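Long-range contacts in ribulose bisphosphate carboxylase small chain (Galdieria sulphuraria, PDB 4F0H), which forms the small subunit of the hexadecameric RuBisCO, packing against the large chains that carry out carboxylation and oxygenation of ribulose bisphosphate: residues R2-G6 / D40-R44; Y25-L31 / I95-I99. All blocks are in the same frame, centred on the assembly; numbering follows the deposited sequence.

Interaction 1: residues R2-G6 / D40-R44; sequences RITQG and DIHPR
In the RuBisCO small subunit the N-terminal arm, 2-6, passes beside the loop 40-44 that follows strand 32-38 of the four-stranded antiparallel sheet. Neither segment is regular helix or strand; the arm is extended at R2, I3 and Q5 but kinked at T4 (phi/psi -113/32). The segments run in the same direction, CA atoms of I3 and I41 lying 8.0 Å apart and those of Q5 and P43 7.4 Å. I3 and Q5 point toward the loop, while T4 meets the large chain. I41 (chi1 t, chi2 p) is the most covered residue: its CG1 meets I3 CG2 at 3.7 Å, and F109 and Y79 pack on both isoleucines. Q5 reaches across with chi1 m and chi2 t. Its NE2 donates to I41 O at 3.0 Å, with a bent N-H...O angle of 139°, and bonds more strongly to backbone of the large chain; this one amide thus ties arm, loop and large subunit together. The loop is shaped by an Asx turn, H42 N to D40 OD1 at 3.2 Å, and by R44 N to H42 ND1 at 2.8 Å. D40 also forms a salt bridge with R113 of a second small subunit. One water bridges the segments, 2.8 Å from Q5 OE1 and 2.7 Å from H42 O.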
loop_
_atom_site.group_PDB
_atom_site.type_symbol
_atom_site.label_atom_id
_atom_site.label_comp_id
_atom_site.label_asym_id
_atom_site.label_seq_id
_atom_site.Cartn_x
_atom_site.Cartn_y
_atom_site.Cartn_z
ATOM N N ARG B 2 37.973 32.253 0.221
ATOM C CA ARG B 2 37.624 32.906 1.467
ATOM C C ARG B 2 36.296 32.344 1.902
ATOM O O ARG B 2 35.308 32.376 1.147
ATOM C CB ARG B 2 37.490 34.396 1.267
ATOM C CG ARG B 2 36.863 35.114 2.484
ATOM C CD ARG B 2 37.032 36.629 2.237
ATOM N NE ARG B 2 36.723 37.502 3.372
ATOM C CZ ARG B 2 37.551 37.880 4.370
ATOM N NH1 ARG B 2 38.823 37.468 4.444
ATOM N NH2 ARG B 2 37.103 38.696 5.325
ATOM N N ILE B 3 36.263 31.774 3.071
ATOM C CA ILE B 3 35.025 31.155 3.547
ATOM C C ILE B 3 34.047 32.265 3.989
ATOM O O ILE B 3 34.444 33.137 4.767
ATOM C CB ILE B 3 35.326 30.287 4.766
ATOM C CG1 ILE B 3 36.010 29.010 4.318
ATOM C CG2 ILE B 3 34.039 30.018 5.534
ATOM C CD1 ILE B 3 35.281 28.261 3.326
ATOM N N THR B 4 32.784 32.256 3.528
ATOM C CA THR B 4 31.937 33.384 3.895
ATOM C C THR B 4 30.781 33.068 4.826
ATOM O O THR B 4 29.766 33.687 4.724
ATOM C CB THR B 4 31.423 34.129 2.664
ATOM O OG1 THR B 4 30.716 33.210 1.819
ATOM C CG2 THR B 4 32.593 34.755 1.884
ATOM N N GLN B 5 30.946 32.084 5.722
ATOM C CA GLN B 5 30.139 31.991 6.952
ATOM C C GLN B 5 30.409 33.267 7.757
ATOM O O GLN B 5 31.493 33.815 7.640
ATOM C CB GLN B 5 30.632 30.809 7.778
ATOM C CG GLN B 5 30.247 29.497 7.157
ATOM C CD GLN B 5 30.934 28.361 7.814
ATOM O OE1 GLN B 5 31.067 28.307 9.042
ATOM N NE2 GLN B 5 31.379 27.418 7.005
ATOM N N GLY B 6 29.463 33.729 8.576
ATOM C CA GLY B 6 29.724 34.871 9.453
ATOM C C GLY B 6 28.988 36.106 8.957
ATOM O O GLY B 6 28.779 36.256 7.768
ATOM N N ASP B 40 37.477 22.313 11.146
ATOM C CA ASP B 40 36.688 21.666 10.074
ATOM C C ASP B 40 35.674 22.731 9.632
ATOM O O ASP B 40 34.663 22.957 10.310
ATOM C CB ASP B 40 36.014 20.412 10.589
ATOM C CG ASP B 40 34.975 19.866 9.626
ATOM O OD1 ASP B 40 34.881 20.352 8.494
ATOM O OD2 ASP B 40 34.267 18.923 9.986
ATOM N N ILE B 41 36.006 23.480 8.586
ATOM C CA ILE B 41 35.133 24.636 8.192
ATOM C C ILE B 41 33.809 24.236 7.391
ATOM O O ILE B 41 33.142 25.064 6.744
ATOM C CB ILE B 41 35.987 25.772 7.569
ATOM C CG1 ILE B 41 35.198 27.096 7.566
ATOM C CG2 ILE B 41 36.494 25.371 6.185
ATOM C CD1 ILE B 41 34.982 27.728 8.884
ATOM N N HIS B 42 33.446 22.950 7.422
ATOM C CA HIS B 42 32.207 22.517 6.748
ATOM C C HIS B 42 31.043 23.380 7.271
ATOM O O HIS B 42 30.912 23.630 8.494
ATOM C CB HIS B 42 31.940 21.048 7.074
ATOM C CG HIS B 42 30.913 20.403 6.187
ATOM N ND1 HIS B 42 29.545 20.631 6.320
ATOM C CD2 HIS B 42 31.057 19.554 5.137
ATOM C CE1 HIS B 42 28.895 19.924 5.396
ATOM N NE2 HIS B 42 29.792 19.255 4.675
ATOM N N PRO B 43 30.187 23.809 6.366
ATOM C CA PRO B 43 29.032 24.627 6.740
ATOM C C PRO B 43 27.994 23.925 7.556
ATOM O O PRO B 43 27.108 24.614 8.095
ATOM C CB PRO B 43 28.376 24.963 5.388
ATOM C CG PRO B 43 28.859 23.905 4.449
ATOM C CD PRO B 43 30.261 23.590 4.888
ATOM N N ARG B 44 28.060 22.583 7.649
ATOM C CA ARG B 44 27.111 21.887 8.500
ATOM C C ARG B 44 27.784 21.420 9.802
ATOM O O ARG B 44 27.220 20.600 10.479
ATOM C CB ARG B 44 26.486 20.679 7.813
ATOM C CG ARG B 44 25.939 20.939 6.392
ATOM C CD ARG B 44 24.558 21.625 6.369
ATOM N NE ARG B 44 23.500 20.877 7.081
ATOM C CZ ARG B 44 22.729 19.915 6.566
ATOM N NH1 ARG B 44 22.840 19.534 5.303
ATOM N NH2 ARG B 44 21.813 19.331 7.324
HETATM O O HOH W 1 30.764 25.747 10.113
#

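Interaction 2: residues Y25-L31 / I95-I99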
loop_
_atom_site.group_PDB
_atom_site.type_symbol
_atom_site.label_atom_id
_atom_site.label_comp_id
_atom_site.label_asym_id
_atom_site.label_seq_id
_atom_site.Cartn_x
_atom_site.Cartn_y
_atom_site.Cartn_z
ATOM N N TYR B 25 27.756 46.563 20.897
ATOM C CA TYR B 25 26.409 46.358 20.439
ATOM C C TYR B 25 25.803 45.136 21.194
ATOM O O TYR B 25 24.685 45.180 21.749
ATOM C CB TYR B 25 26.425 46.169 18.892
ATOM C CG TYR B 25 25.167 45.502 18.354
ATOM C CD1 TYR B 25 24.009 46.233 18.083
ATOM C CD2 TYR B 25 25.167 44.104 18.100
ATOM C CE1 TYR B 25 22.838 45.584 17.607
ATOM C CE2 TYR B 25 24.024 43.441 17.628
ATOM C CZ TYR B 25 22.863 44.184 17.396
ATOM O OH TYR B 25 21.761 43.476 16.931
ATOM N N MET B 26 26.550 44.036 21.193
ATOM C CA MET B 26 26.108 42.831 21.899
ATOM C C MET B 26 25.705 43.118 23.344
ATOM O O MET B 26 24.706 42.598 23.846
ATOM C CB MET B 26 27.182 41.729 21.828
ATOM C CG MET B 26 27.574 41.508 20.360
ATOM S SD MET B 26 28.823 40.244 20.176
ATOM C CE MET B 26 27.969 38.875 20.846
ATOM N N ILE B 27 26.503 43.949 24.002
ATOM C CA ILE B 27 26.292 44.275 25.396
ATOM C C ILE B 27 25.027 45.080 25.523
ATOM O O ILE B 27 24.237 44.859 26.424
ATOM C CB ILE B 27 27.475 45.040 25.975
ATOM C CG1 ILE B 27 28.744 44.159 26.077
ATOM C CG2 ILE B 27 27.170 45.595 27.390
ATOM C CD1 ILE B 27 29.906 44.947 26.667
ATOM N N SER B 28 24.822 46.014 24.604
ATOM C CA SER B 28 23.663 46.862 24.683
ATOM C C SER B 28 22.438 45.997 24.440
ATOM O O SER B 28 21.387 46.315 24.929
ATOM C CB SER B 28 23.774 47.964 23.649
ATOM O OG SER B 28 23.403 47.386 22.391
ATOM N N LYS B 29 22.601 44.859 23.758
ATOM C CA LYS B 29 21.498 43.935 23.469
ATOM C C LYS B 29 21.334 42.890 24.554
ATOM O O LYS B 29 20.511 41.980 24.464
ATOM C CB LYS B 29 21.813 43.168 22.189
ATOM C CG LYS B 29 21.168 43.733 20.944
ATOM C CD LYS B 29 21.012 45.207 21.081
ATOM C CE LYS B 29 19.916 45.706 20.109
ATOM N NZ LYS B 29 19.017 44.555 19.671
ATOM N N LYS B 30 22.200 42.944 25.531
ATOM C CA LYS B 30 22.103 42.069 26.655
ATOM C C LYS B 30 22.406 40.619 26.269
ATOM O O LYS B 30 21.837 39.713 26.868
ATOM C CB LYS B 30 20.689 42.201 27.232
ATOM C CG LYS B 30 20.422 43.661 27.681
ATOM C CD LYS B 30 18.964 44.133 27.493
ATOM C CE LYS B 30 18.014 43.326 28.419
ATOM N NZ LYS B 30 16.787 44.055 28.878
ATOM N N LEU B 31 23.284 40.400 25.290
ATOM C CA LEU B 31 23.596 39.032 24.857
ATOM C C LEU B 31 24.614 38.281 25.754
ATOM O O LEU B 31 25.512 38.905 26.315
ATOM C CB LEU B 31 24.169 39.102 23.454
ATOM C CG LEU B 31 23.341 39.850 22.437
ATOM C CD1 LEU B 31 23.992 39.613 21.040
ATOM C CD2 LEU B 31 21.846 39.363 22.417
ATOM N N ILE B 95 21.829 35.512 17.611
ATOM C CA ILE B 95 21.427 36.619 16.800
ATOM C C ILE B 95 22.590 37.335 16.088
ATOM O O ILE B 95 22.342 38.281 15.360
ATOM C CB ILE B 95 20.549 37.683 17.539
ATOM C CG1 ILE B 95 21.363 38.462 18.544
ATOM C CG2 ILE B 95 19.243 37.074 18.170
ATOM C CD1 ILE B 95 20.669 39.902 18.833
ATOM N N ILE B 96 23.840 36.895 16.295
ATOM C CA ILE B 96 24.943 37.440 15.538
ATOM C C ILE B 96 26.106 36.467 15.715
ATOM O O ILE B 96 26.246 35.862 16.812
ATOM C CB ILE B 96 25.311 38.857 16.037
ATOM C CG1 ILE B 96 26.406 39.465 15.197
ATOM C CG2 ILE B 96 25.808 38.841 17.461
ATOM C CD1 ILE B 96 26.724 40.883 15.567
ATOM N N SER B 97 26.913 36.312 14.672
ATOM C CA SER B 97 28.081 35.351 14.673
ATOM C C SER B 97 29.065 35.779 13.574
ATOM O O SER B 97 28.714 35.768 12.401
ATOM C CB SER B 97 27.572 33.945 14.440
ATOM O OG SER B 97 28.596 33.007 14.190
ATOM N N PHE B 98 30.274 36.227 13.947
ATOM C CA PHE B 98 31.197 36.682 12.925
ATOM C C PHE B 98 32.623 36.199 13.219
ATOM O O PHE B 98 33.064 35.940 14.393
ATOM C CB PHE B 98 31.131 38.216 12.804
ATOM C CG PHE B 98 31.428 38.907 14.077
ATOM C CD1 PHE B 98 30.417 39.190 14.976
ATOM C CD2 PHE B 98 32.738 39.275 14.397
ATOM C CE1 PHE B 98 30.693 39.832 16.163
ATOM C CE2 PHE B 98 33.018 39.910 15.590
ATOM C CZ PHE B 98 31.978 40.174 16.487
ATOM N N ILE B 99 33.354 36.082 12.135
ATOM C CA ILE B 99 34.679 35.589 12.159
ATOM C C ILE B 99 35.652 36.685 12.624
ATOM O O ILE B 99 35.613 37.832 12.143
ATOM C CB ILE B 99 35.141 35.109 10.758
ATOM C CG1 ILE B 99 34.179 34.080 10.174
ATOM C CG2 ILE B 99 36.558 34.533 10.806
ATOM C CD1 ILE B 99 34.218 32.829 10.812
HETATM O O HOH W 2 21.750 41.134 15.359
#
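L31 lays its CD1 against both isoleucines at the start of 95-99, 3.8 Å from I95 CG1 and 4.1 Å from I96 CG2. Beside it M26 leaves the helix sideways to the strand, but with chi1 m and chi2 t its side chain stretches across, bringing CE within 4.0 Å of I96 CG2 and SD within 4.4 Å of F98 CE1, at the edge of the phenyl ring. I96 and F98 point to the helix and S97 away, the alternation of a beta strand. Helix 16-28 thus packs on one face of the antiparallel sheet of the small-subunit alpha/beta fold, here against 93-101, an edge strand of the sheet within this chain. K30, at positive phi, ends the helix in a Schellman motif: L31 N bonds to M26 O at 3.0 Å and K30 N to I27 O at 2.9 Å, and the turn sends the chain into strand 32-38 with L31 facing inward. Toward the partly exposed end, Y25 places CE2 4.3 Å from I96 CD1 and packs on a basic side chain of the large chain. No direct hydrogen bond joins the segments; a water instead accepts from Y25 OH at 2.8 Å and donates to I95 O at 2.9 Å.

How the interactions relate
Interaction 1 is buried, with its centre about 8 Å from that of the chain, whereas interaction 2, about 14 Å out, is only partly buried. The centres of the two contacts are about 20 Å apart, yet they touch where Q5 O packs on I99 CG1 at 3.7 Å. Along the sequence their segments alternate. Interaction 1 joins two irregular segments through a direct amide hydrogen bond as well as an aliphatic pair. Interaction 2 joins helix to sheet through apolar side chains, with water as its polar bridge. Both contacts border the large chain, but the loop of interaction 1 also meets a second small subunit. Strand 32-38 links them, following L31 and leading toward the loop 40-44.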